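Local coordinates for protein pyruvate kinase 1 (Trypanosoma brucei brucei, PDB 4KCT) that catalyses the transfer of phosphate from phosphoenolpyruvate to ADP, giving pyruvate and ATP, and also decarboxylates oxaloacetate, at residues Asn306-Arg311 / Val344-Arg349; Val362-Ile367 / Ser384-Ala389; Pro377-Cys382 / Ser411-Asn416. All coordinates share one frame; numbering follows the deposited sequence.

Contact 1: Asn306-Arg311 / Val344-Arg349; sequences NPRPTR and VQYMAR
Around the TIM barrel, the loop that leads into helix 311-323 lays P309 over the ring of Y346 from helix 340-356. CD of P309 stands 3.7 Å from the centroid of the Y346 ring and only 6° off its normal, a CH-pi contact centred on one face; the proline and tyrosine side chains cross at about a right angle. R349, one turn further along the same helix, folds back so that NH1 lies 3.2 Å above the opposite face of the Y346 ring, which thus has the proline on one face and the edge of a guanidinium on the other. The Y346 side chain reaches the loop with chi1 at -99°, away from a staggered setting. Beyond the ring, the hydroxyl OH of Y346 meets the aliphatic part of R308, 3.6 Å from its CG, while O of P307 lies 3.8 Å from CE2 of Y346. The R308 chain then bends at chi3 (19°) and carries its guanidinium past the tyrosine to O of G267 in the second subunit. Next to P309, T310 OG1 caps a backbone N of helix 311-323 and E313 OE1 bonds T310 N, consistent with a capping box. R311 grips D146 and the carbonyls of R263 and G264 of the second subunit, the latter two being pyruvate-pocket residues there. The contact packs the loop ahead of the seventh helix of a beta/alpha barrel on the eighth, helix 340-356, which follows the eighth strand and the short helix 332-335.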
loop_
_atom_site.group_PDB
_atom_site.type_symbol
_atom_site.label_atom_id
_atom_site.label_comp_id
_atom_site.label_asym_id
_atom_site.label_seq_id
_atom_site.Cartn_x
_atom_site.Cartn_y
_atom_site.Cartn_z
ATOM N N ASN A 306 17.564 -32.781 27.210
ATOM C CA ASN A 306 17.103 -33.636 26.109
ATOM C C ASN A 306 17.805 -33.294 24.829
ATOM O O ASN A 306 18.217 -32.157 24.625
ATOM C CB ASN A 306 15.582 -33.532 25.911
ATOM C CG ASN A 306 14.800 -33.811 27.193
ATOM O OD1 ASN A 306 14.828 -34.914 27.716
ATOM N ND2 ASN A 306 14.142 -32.788 27.723
ATOM N N PRO A 307 18.026 -34.301 23.982
ATOM C CA PRO A 307 18.866 -34.134 22.819
ATOM C C PRO A 307 18.139 -33.406 21.663
ATOM O O PRO A 307 18.753 -33.098 20.648
ATOM C CB PRO A 307 19.204 -35.596 22.413
ATOM C CG PRO A 307 18.083 -36.395 22.954
ATOM C CD PRO A 307 17.675 -35.715 24.237
ATOM N N ARG A 308 16.836 -33.170 21.818
ATOM C CA ARG A 308 16.052 -32.426 20.806
ATOM C C ARG A 308 15.157 -31.443 21.531
ATOM O O ARG A 308 14.797 -31.674 22.680
ATOM C CB ARG A 308 15.173 -33.398 19.987
ATOM C CG ARG A 308 15.953 -34.392 19.132
ATOM C CD ARG A 308 15.010 -35.344 18.380
ATOM N NE ARG A 308 13.647 -34.803 18.293
ATOM C CZ ARG A 308 12.978 -34.607 17.156
ATOM N NH1 ARG A 308 13.533 -34.908 15.985
ATOM N NH2 ARG A 308 11.759 -34.084 17.188
ATOM N N PRO A 309 14.756 -30.364 20.851
ATOM C CA PRO A 309 13.924 -29.345 21.506
ATOM C C PRO A 309 12.433 -29.708 21.362
ATOM O O PRO A 309 12.087 -30.600 20.586
ATOM C CB PRO A 309 14.240 -28.081 20.690
ATOM C CG PRO A 309 14.482 -28.622 19.307
ATOM C CD PRO A 309 15.261 -29.900 19.540
ATOM N N THR A 310 11.568 -29.052 22.122
ATOM C CA THR A 310 10.127 -29.261 21.950
ATOM C C THR A 310 9.657 -28.431 20.750
ATOM O O THR A 310 10.385 -27.573 20.250
ATOM C CB THR A 310 9.324 -28.801 23.183
ATOM O OG1 THR A 310 9.407 -27.366 23.286
ATOM C CG2 THR A 310 9.892 -29.445 24.493
ATOM N N ARG A 311 8.422 -28.653 20.318
ATOM C CA ARG A 311 7.913 -27.930 19.154
ATOM C C ARG A 311 7.766 -26.434 19.467
ATOM O O ARG A 311 7.970 -25.589 18.588
ATOM C CB ARG A 311 6.580 -28.529 18.681
ATOM C CG ARG A 311 6.628 -30.025 18.440
ATOM C CD ARG A 311 7.682 -30.403 17.391
ATOM N NE ARG A 311 7.707 -31.865 17.118
ATOM C CZ ARG A 311 8.428 -32.744 17.815
ATOM N NH1 ARG A 311 9.081 -32.347 18.918
ATOM N NH2 ARG A 311 8.363 -34.049 17.527
ATOM N N VAL A 344 23.277 -25.468 20.280
ATOM C CA VAL A 344 23.736 -24.367 19.426
ATOM C C VAL A 344 23.526 -24.697 17.946
ATOM O O VAL A 344 23.074 -23.858 17.174
ATOM C CB VAL A 344 25.196 -24.000 19.697
ATOM C CG1 VAL A 344 25.718 -23.045 18.614
ATOM C CG2 VAL A 344 25.332 -23.386 21.112
ATOM N N GLN A 345 23.811 -25.938 17.569
ATOM C CA GLN A 345 23.576 -26.376 16.197
ATOM C C GLN A 345 22.096 -26.311 15.794
ATOM O O GLN A 345 21.779 -25.848 14.703
ATOM C CB GLN A 345 24.149 -27.793 15.971
ATOM C CG GLN A 345 25.688 -27.822 15.980
ATOM C CD GLN A 345 26.241 -29.230 16.215
ATOM O OE1 GLN A 345 25.528 -30.204 16.060
ATOM N NE2 GLN A 345 27.484 -29.319 16.680
ATOM N N TYR A 346 21.188 -26.747 16.681
ATOM C CA TYR A 346 19.739 -26.587 16.418
ATOM C C TYR A 346 19.390 -25.123 16.276
ATOM O O TYR A 346 18.625 -24.747 15.385
ATOM C CB TYR A 346 18.883 -27.191 17.533
ATOM C CG TYR A 346 18.354 -28.555 17.234
ATOM C CD1 TYR A 346 17.334 -28.737 16.316
ATOM C CD2 TYR A 346 18.907 -29.686 17.844
ATOM C CE1 TYR A 346 16.859 -30.003 16.024
ATOM C CE2 TYR A 346 18.455 -30.952 17.540
ATOM C CZ TYR A 346 17.398 -31.101 16.668
ATOM O OH TYR A 346 16.952 -32.358 16.360
ATOM N N MET A 347 19.878 -24.307 17.214
ATOM C CA MET A 347 19.546 -22.879 17.205
ATOM C C MET A 347 19.966 -22.232 15.878
ATOM O O MET A 347 19.186 -21.520 15.252
ATOM C CB MET A 347 20.237 -22.143 18.357
ATOM C CG MET A 347 19.727 -20.705 18.471
ATOM S SD MET A 347 20.145 -19.960 20.082
ATOM C CE MET A 347 18.516 -19.922 20.868
ATOM N N ALA A 348 21.162 -22.571 15.409
ATOM C CA ALA A 348 21.633 -22.128 14.081
ATOM C C ALA A 348 20.744 -22.592 12.915
ATOM O O ALA A 348 20.444 -21.804 12.021
ATOM C CB ALA A 348 23.086 -22.557 13.853
ATOM N N ARG A 349 20.321 -23.857 12.920
ATOM C CA ARG A 349 19.492 -24.379 11.825
ATOM C C ARG A 349 18.109 -23.725 11.825
ATOM O O ARG A 349 17.546 -23.430 10.758
ATOM C CB ARG A 349 19.332 -25.925 11.928
ATOM C CG ARG A 349 20.599 -26.679 11.558
ATOM C CD ARG A 349 20.345 -28.168 11.254
ATOM N NE ARG A 349 19.733 -28.879 12.370
ATOM C CZ ARG A 349 20.396 -29.440 13.391
ATOM N NH1 ARG A 349 19.732 -30.104 14.325
ATOM N NH2 ARG A 349 21.710 -29.317 13.504
#

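Contact 2: Val362-Ile367 / Ser384-Ala389; sequences VMFNSI and SAVASA
F364 pushes its ring from helix 362-369 against the V386-A387 step of helix 377-392, spanning the two side chains. One side of the ring meets the valine, CD1 of F364 lying 3.6 Å from CG1 of V386. Its far end meets the alanine, with CZ of F364 3.7 Å from CB of A387. Both methyl groups approach obliquely. The phenylalanine is directed at the second helix with CG anti to the backbone N (chi1 174°); V386 likewise sends CG1, its anti branch, to the ring, and the phenylalanine and valine side chains run alongside each other, pointing opposite ways. The small A387 lets the ring end come close to the backbone, CZ of F364 standing 3.9 Å from N of A387. All the touching side-chain atoms are apolar, and F364 and V386 are buried. V386 also rests on M397 and Y413, while A385 and A389 of the same helix face M397 and V478 in the sheet. A387 and S388 pack on S384 of the third subunit. A short helix thus packs through one aromatic on a longer helix that lies on a beta-sheet, a layering characteristic of the alpha/beta C-terminal domain of pyruvate kinases.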
loop_
_atom_site.group_PDB
_atom_site.type_symbol
_atom_site.label_atom_id
_atom_site.label_comp_id
_atom_site.label_asym_id
_atom_site.label_seq_id
_atom_site.Cartn_x
_atom_site.Cartn_y
_atom_site.Cartn_z
ATOM N N VAL A 362 10.477 -6.674 2.675
ATOM C CA VAL A 362 9.475 -6.092 3.580
ATOM C C VAL A 362 10.054 -5.329 4.748
ATOM O O VAL A 362 9.626 -4.197 5.005
ATOM C CB VAL A 362 8.435 -7.117 4.071
ATOM C CG1 VAL A 362 7.616 -6.529 5.226
ATOM C CG2 VAL A 362 7.506 -7.498 2.920
ATOM N N MET A 363 11.071 -5.898 5.428
ATOM C CA MET A 363 11.714 -5.181 6.521
ATOM C C MET A 363 12.389 -3.927 5.996
ATOM O O MET A 363 12.274 -2.856 6.600
ATOM C CB MET A 363 12.743 -6.054 7.282
ATOM C CG MET A 363 12.133 -7.002 8.309
ATOM S SD MET A 363 11.758 -6.124 9.831
ATOM C CE MET A 363 13.238 -6.458 10.809
ATOM N N PHE A 364 13.153 -4.072 4.909
ATOM C CA PHE A 364 13.823 -2.918 4.325
ATOM C C PHE A 364 12.865 -1.751 4.142
ATOM O O PHE A 364 13.140 -0.598 4.578
ATOM C CB PHE A 364 14.485 -3.290 2.974
ATOM C CG PHE A 364 15.083 -2.099 2.239
ATOM C CD1 PHE A 364 16.235 -1.488 2.708
ATOM C CD2 PHE A 364 14.390 -1.495 1.173
ATOM C CE1 PHE A 364 16.780 -0.363 2.070
ATOM C CE2 PHE A 364 14.905 -0.324 0.556
ATOM C CZ PHE A 364 16.130 0.196 0.974
ATOM N N ASN A 365 11.783 -2.009 3.429
ATOM C CA ASN A 365 10.809 -0.951 3.112
ATOM C C ASN A 365 10.122 -0.383 4.355
ATOM O O ASN A 365 9.947 0.847 4.476
ATOM C CB ASN A 365 9.770 -1.476 2.116
ATOM C CG ASN A 365 10.326 -1.548 0.696
ATOM O OD1 ASN A 365 11.051 -0.659 0.269
ATOM N ND2 ASN A 365 10.145 -2.680 0.052
ATOM N N SER A 366 9.742 -1.252 5.280
ATOM C CA SER A 366 9.052 -0.798 6.511
ATOM C C SER A 366 9.969 0.058 7.372
ATOM O O SER A 366 9.554 1.106 7.910
ATOM C CB SER A 366 8.542 -1.983 7.333
ATOM O OG SER A 366 7.569 -2.716 6.630
ATOM N N ILE A 367 11.212 -0.376 7.514
ATOM C CA ILE A 367 12.204 0.405 8.268
ATOM C C ILE A 367 12.504 1.757 7.608
ATOM O O ILE A 367 12.459 2.781 8.264
ATOM C CB ILE A 367 13.518 -0.390 8.477
ATOM C CG1 ILE A 367 13.250 -1.581 9.417
ATOM C CG2 ILE A 367 14.635 0.516 9.035
ATOM C CD1 ILE A 367 14.291 -2.668 9.321
ATOM N N SER A 384 20.507 3.328 0.552
ATOM C CA SER A 384 20.460 3.162 -0.891
ATOM C C SER A 384 21.419 2.068 -1.373
ATOM O O SER A 384 21.174 1.428 -2.385
ATOM C CB SER A 384 20.733 4.493 -1.603
ATOM O OG SER A 384 19.611 5.361 -1.474
ATOM N N ALA A 385 22.510 1.848 -0.625
ATOM C CA ALA A 385 23.407 0.703 -0.908
ATOM C C ALA A 385 22.640 -0.611 -0.768
ATOM O O ALA A 385 22.756 -1.496 -1.618
ATOM C CB ALA A 385 24.617 0.705 0.013
ATOM N N VAL A 386 21.864 -0.747 0.310
ATOM C CA VAL A 386 21.058 -1.963 0.497
ATOM C C VAL A 386 20.008 -2.104 -0.615
ATOM O O VAL A 386 19.801 -3.197 -1.153
ATOM C CB VAL A 386 20.374 -2.011 1.902
ATOM C CG1 VAL A 386 19.371 -3.176 1.972
ATOM C CG2 VAL A 386 21.420 -2.173 2.991
ATOM N N ALA A 387 19.351 -1.001 -0.962
ATOM C CA ALA A 387 18.429 -1.025 -2.086
ATOM C C ALA A 387 19.100 -1.557 -3.361
ATOM O O ALA A 387 18.514 -2.394 -4.082
ATOM C CB ALA A 387 17.794 0.356 -2.321
ATOM N N SER A 388 20.286 -1.038 -3.674
ATOM C CA SER A 388 20.985 -1.468 -4.880
ATOM C C SER A 388 21.355 -2.954 -4.828
ATOM O O SER A 388 21.282 -3.637 -5.843
ATOM C CB SER A 388 22.215 -0.582 -5.187
ATOM O OG SER A 388 23.231 -0.699 -4.199
ATOM N N ALA A 389 21.655 -3.468 -3.623
ATOM C CA ALA A 389 21.927 -4.909 -3.443
ATOM C C ALA A 389 20.713 -5.760 -3.806
ATOM O O ALA A 389 20.827 -6.803 -4.483
ATOM C CB ALA A 389 22.364 -5.192 -2.000
#

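Contact 3: Pro377-Cys382 / Ser411-Asn416; sequences PEEAVC and SKYRPN
E379, near the start of helix 377-392, is clamped by K412 and Y413, two successive residues of the opposite segment, and both take hold of the same oxygen. NZ of K412 is 2.6 Å from OE2 of E379, a salt bridge made on the syn side of the carboxylate. OH of Y413 donates to that OE2 of E379 at 2.5 Å from the anti side. Neither donor lies exactly in the carboxylate plane, which is turned 70° from the tyrosine ring; OE2 comes in at the ring edge. The glutamate reaches over because CG stands anti to the backbone N (chi1 -174°) and the chain stays extended. K412 is stretched out too and crosses it at about a right angle, and its NZ has a second partner in OE1 of Q371. Two short bonds to one oxygen, one from an ammonium, would probably favour the ionised carboxylate. The grip is one-sided: OE1 of E379 stays 3.9 Å from NZ of K412. Further along, the chain leaves residues 377-382 behind, P415 and N416 packing instead on V386 and F390 further along helix 377-392, with N416 exposed to solvent. R414 takes a left-handed conformation (phi 57°) and turns back on S411, whose O accepts from R414 N at 2.9 Å and from R414 NH2 at 3.1 Å, on opposite faces of the carbonyl; R414 NH2 also forms a salt bridge with D326. The Y413 ring is wedged between helix 362-369, at I367 and K368, and S383 and V386 of helix 377-392, while E379 and C382 pack on L409 of helix 405-412, in the connection from strand 396-400 to strand 419-423.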
loop_
_atom_site.group_PDB
_atom_site.type_symbol
_atom_site.label_atom_id
_atom_site.label_comp_id
_atom_site.label_asym_id
_atom_site.label_seq_id
_atom_site.Cartn_x
_atom_site.Cartn_y
_atom_site.Cartn_z
ATOM N N PRO A 377 23.664 12.132 5.430
ATOM C CA PRO A 377 24.195 11.563 4.186
ATOM C C PRO A 377 24.626 10.111 4.343
ATOM O O PRO A 377 24.380 9.313 3.451
ATOM C CB PRO A 377 25.409 12.458 3.844
ATOM C CG PRO A 377 25.333 13.645 4.754
ATOM C CD PRO A 377 24.326 13.390 5.838
ATOM N N GLU A 378 25.272 9.756 5.455
ATOM C CA GLU A 378 25.736 8.371 5.592
ATOM C C GLU A 378 24.571 7.374 5.655
ATOM O O GLU A 378 24.668 6.254 5.157
ATOM C CB GLU A 378 26.697 8.186 6.776
ATOM C CG GLU A 378 26.081 8.473 8.120
ATOM C CD GLU A 378 26.299 9.921 8.551
ATOM O OE1 GLU A 378 26.604 10.142 9.739
ATOM O OE2 GLU A 378 26.247 10.830 7.687
ATOM N N GLU A 379 23.443 7.809 6.204
ATOM C CA GLU A 379 22.303 6.908 6.262
ATOM C C GLU A 379 21.569 6.762 4.926
ATOM O O GLU A 379 21.204 5.651 4.549
ATOM C CB GLU A 379 21.330 7.271 7.386
ATOM C CG GLU A 379 20.232 6.227 7.514
ATOM C CD GLU A 379 19.586 6.195 8.900
ATOM O OE1 GLU A 379 19.821 7.127 9.694
ATOM O OE2 GLU A 379 18.770 5.291 9.142
ATOM N N ALA A 380 21.393 7.865 4.199
ATOM C CA ALA A 380 21.003 7.782 2.779
ATOM C C ALA A 380 21.916 6.873 1.961
ATOM O O ALA A 380 21.443 6.033 1.161
ATOM C CB ALA A 380 20.928 9.165 2.167
ATOM N N VAL A 381 23.222 6.998 2.165
ATOM C CA VAL A 381 24.173 6.137 1.437
ATOM C C VAL A 381 23.973 4.646 1.807
ATOM O O VAL A 381 23.893 3.766 0.924
ATOM C CB VAL A 381 25.647 6.592 1.668
ATOM C CG1 VAL A 381 26.641 5.495 1.243
ATOM C CG2 VAL A 381 25.926 7.902 0.890
ATOM N N CYS A 382 23.904 4.358 3.105
ATOM C CA CYS A 382 23.753 2.978 3.531
ATOM C C CYS A 382 22.418 2.373 3.112
ATOM O O CYS A 382 22.351 1.201 2.672
ATOM C CB CYS A 382 24.025 2.823 5.043
ATOM S SG CYS A 382 25.789 3.143 5.455
ATOM N N SER A 411 23.391 -2.909 8.297
ATOM C CA SER A 411 22.568 -3.986 8.886
ATOM C C SER A 411 21.170 -3.500 9.281
ATOM O O SER A 411 20.191 -4.252 9.205
ATOM C CB SER A 411 23.282 -4.606 10.110
ATOM O OG SER A 411 22.518 -5.707 10.622
ATOM N N LYS A 412 21.064 -2.228 9.658
ATOM C CA LYS A 412 19.775 -1.668 10.044
ATOM C C LYS A 412 18.745 -1.889 8.904
ATOM O O LYS A 412 17.547 -2.089 9.163
ATOM C CB LYS A 412 19.933 -0.165 10.324
ATOM C CG LYS A 412 18.634 0.600 10.384
ATOM C CD LYS A 412 18.903 2.077 10.756
ATOM C CE LYS A 412 17.579 2.820 10.944
ATOM N NZ LYS A 412 17.808 4.233 11.355
ATOM N N TYR A 413 19.208 -1.835 7.656
ATOM C CA TYR A 413 18.293 -1.941 6.500
ATOM C C TYR A 413 18.114 -3.374 6.007
ATOM O O TYR A 413 17.347 -3.623 5.072
ATOM C CB TYR A 413 18.714 -0.988 5.366
ATOM C CG TYR A 413 18.419 0.449 5.727
ATOM C CD1 TYR A 413 17.096 0.936 5.668
ATOM C CD2 TYR A 413 19.351 1.198 6.446
ATOM C CE1 TYR A 413 16.784 2.229 6.106
ATOM C CE2 TYR A 413 19.021 2.458 6.952
ATOM C CZ TYR A 413 17.728 2.948 6.796
ATOM O OH TYR A 413 17.390 4.178 7.333
ATOM N N ARG A 414 18.663 -4.327 6.761
ATOM C CA ARG A 414 18.263 -5.728 6.622
ATOM C C ARG A 414 18.459 -6.264 5.177
ATOM O O ARG A 414 17.513 -6.741 4.561
ATOM C CB ARG A 414 16.796 -5.900 7.057
ATOM C CG ARG A 414 16.534 -5.667 8.573
ATOM C CD ARG A 414 17.688 -6.149 9.423
ATOM N NE ARG A 414 17.307 -6.495 10.811
ATOM C CZ ARG A 414 18.122 -6.363 11.865
ATOM N NH1 ARG A 414 17.773 -6.877 13.053
ATOM N NH2 ARG A 414 19.351 -5.852 11.705
ATOM N N PRO A 415 19.674 -6.145 4.625
ATOM C CA PRO A 415 19.918 -6.845 3.364
ATOM C C PRO A 415 19.719 -8.362 3.518
ATOM O O PRO A 415 19.727 -8.883 4.650
ATOM C CB PRO A 415 21.402 -6.528 3.067
ATOM C CG PRO A 415 22.015 -6.253 4.404
ATOM C CD PRO A 415 20.906 -5.558 5.190
ATOM N N ASN A 416 19.591 -9.083 2.392
ATOM C CA ASN A 416 19.426 -10.536 2.486
ATOM C C ASN A 416 20.764 -11.280 2.286
ATOM O O ASN A 416 20.779 -12.492 2.144
ATOM C CB ASN A 416 18.357 -11.038 1.515
ATOM C CG ASN A 416 18.759 -10.851 0.073
ATOM O OD1 ASN A 416 19.919 -10.546 -0.208
ATOM N ND2 ASN A 416 17.851 -11.177 -0.856
#

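Contact 1 closes along the chain before the other two open, and stands apart in the barrel, its centre 31 Å from that of contact 2 and 32 Å from that of contact 3. Helix 340-356 of contact 1 is followed directly by helix 362-369 of contact 2. Contacts 2 and 3 share helix 377-392, alternate along the chain and touch, their centres 7 Å apart: CD1 of F364 lies 3.4 Å from O of Y413. Together they fasten helices 362-369, 377-392 and 405-412 into one block of the domain that binds the sugar bisphosphate. Contacts 1 and 2 touch the second subunit, contacts 2 and 3 the third, so the three border both interfaces of the tetramer.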